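Local coordinates for microcompartments protein (Desulfitobacterium hafniense, PDB 3NWG), which probably builds the protein shell of a bacterial microcompartment as a tandem BMC-domain subunit resembling PduT, at the interface of chains A and B. Numbering follows the deposited sequence. Chains: chain A/B, Microcompartments protein.

The interface of chains A and B. Residues chain A 12, 14-15, 18; chain B 165-168.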
# COMPACT_ATOMS: atom_id res chain seq x y z
N SER A 12 -1.18 23.97 -13.24
CA SER A 12 -1.37 22.71 -13.96
C SER A 12 -0.39 21.66 -13.53
O SER A 12 0.78 21.95 -13.28
CB SER A 12 -1.08 22.89 -15.45
OG SER A 12 -1.99 23.78 -16.01
N ALA A 14 0.53 19.55 -15.92
CA ALA A 14 1.35 19.61 -17.14
C ALA A 14 2.48 20.64 -17.00
O ALA A 14 3.66 20.29 -17.08
CB ALA A 14 0.50 19.88 -18.36
N ARG A 15 2.10 21.89 -16.75
CA ARG A 15 3.04 22.99 -16.51
C ARG A 15 3.94 22.78 -15.31
O ARG A 15 5.11 23.17 -15.34
CB ARG A 15 2.29 24.30 -16.34
CG ARG A 15 1.59 24.79 -17.60
CD ARG A 15 2.58 25.21 -18.68
NE ARG A 15 2.12 26.45 -19.30
CZ ARG A 15 2.77 27.61 -19.23
NH1 ARG A 15 2.28 28.69 -19.81
NH2 ARG A 15 3.93 27.69 -18.60
N GLU A 18 6.66 20.48 -16.29
CA GLU A 18 7.60 21.16 -17.15
C GLU A 18 8.43 22.11 -16.31
O GLU A 18 9.64 22.27 -16.55
CB GLU A 18 6.88 21.93 -18.25
CG GLU A 18 7.81 22.53 -19.32
CD GLU A 18 7.07 23.45 -20.31
OE1 GLU A 18 6.30 24.34 -19.87
OE2 GLU A 18 7.26 23.30 -21.54
N VAL B 165 -7.08 22.45 -20.09
CA VAL B 165 -6.33 23.11 -19.02
C VAL B 165 -4.98 23.56 -19.58
O VAL B 165 -4.65 24.74 -19.55
CB VAL B 165 -6.13 22.19 -17.77
CG1 VAL B 165 -5.28 22.90 -16.68
CG2 VAL B 165 -7.50 21.70 -17.20
N ASP B 166 -4.22 22.61 -20.12
CA ASP B 166 -2.95 22.93 -20.72
C ASP B 166 -2.25 21.68 -21.24
O ASP B 166 -2.72 20.56 -21.04
CB ASP B 166 -2.07 23.70 -19.72
CG ASP B 166 -1.32 24.87 -20.37
OD1 ASP B 166 -0.86 24.74 -21.53
OD2 ASP B 166 -1.18 25.93 -19.73
N LYS B 167 -1.12 21.90 -21.93
CA LYS B 167 -0.27 20.83 -22.45
C LYS B 167 1.19 21.26 -22.47
O LYS B 167 1.50 22.45 -22.44
CB LYS B 167 -0.68 20.40 -23.87
CG LYS B 167 -1.36 21.46 -24.73
CD LYS B 167 -0.48 22.58 -25.21
CE LYS B 167 -1.38 23.76 -25.58
NZ LYS B 167 -0.59 24.98 -25.85
N VAL B 168 2.08 20.28 -22.51
CA VAL B 168 3.50 20.52 -22.59
C VAL B 168 4.12 19.42 -23.42
O VAL B 168 3.64 18.28 -23.41
CB VAL B 168 4.19 20.60 -21.18
CG1 VAL B 168 3.56 21.67 -20.32
CG2 VAL B 168 4.19 19.26 -20.46
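The guanidinium of A:Arg15 meets the carboxylate of B:Asp166 at its edge, with B:Asp166 CG in the guanidinium plane. The two planes stand nearly upright to each other, 80° apart. This contact joins two copies of a tandem BMC-domain shell protein. It sets the start of helix 13-26, in the first BMC domain of chain A, against strand 164-170, in the second BMC domain of chain B. Tandem BMC proteins usually assemble as ring-shaped trimers that mimic a hexamer, and this interface is probably of that kind.

The A:Arg15 chain bends at chi2 (-68°) and again at chi3, which turns NE toward the carboxylate. A:Arg15 NE lies 3.4 Å from B:Asp166 OD2, a salt bridge whose hydrogen bond is weak. The aliphatic part of the arginine also runs by the acid, with A:Arg15 CG 3.7 Å from B:Asp166 OD2. The other carboxylate oxygen, B:Asp166 OD1, accepts the backbone N-H of B:Lys167 through its anti lone pair, at 2.9 Å from B:Lys167 N. This bond within the strand helps fix the rotation of the carboxylate.

B:Val168 points its two methyls at the first turn of the helix. B:Val168 CG1 lies 3.5 Å from A:Ala14 O, the backbone carbonyl oxygen, in van der Waals contact. B:Val168 CG2 is similarly close. A:Glu18 passes alongside B:Val168 in the opposite direction. With CG anti to the backbone N (chi1 -172°) and the chain extended beyond it, both A:Glu18 CB and the carboxylate end lie against B:Val168. A:Glu18 CB touches B:Val168 CG1 at 3.9 Å, and the carboxylate carbon also packs against this methyl. Near the helix start, the hydroxyl A:Ser12 OG meets the methyl B:Val165 CG1 at 3.5 Å.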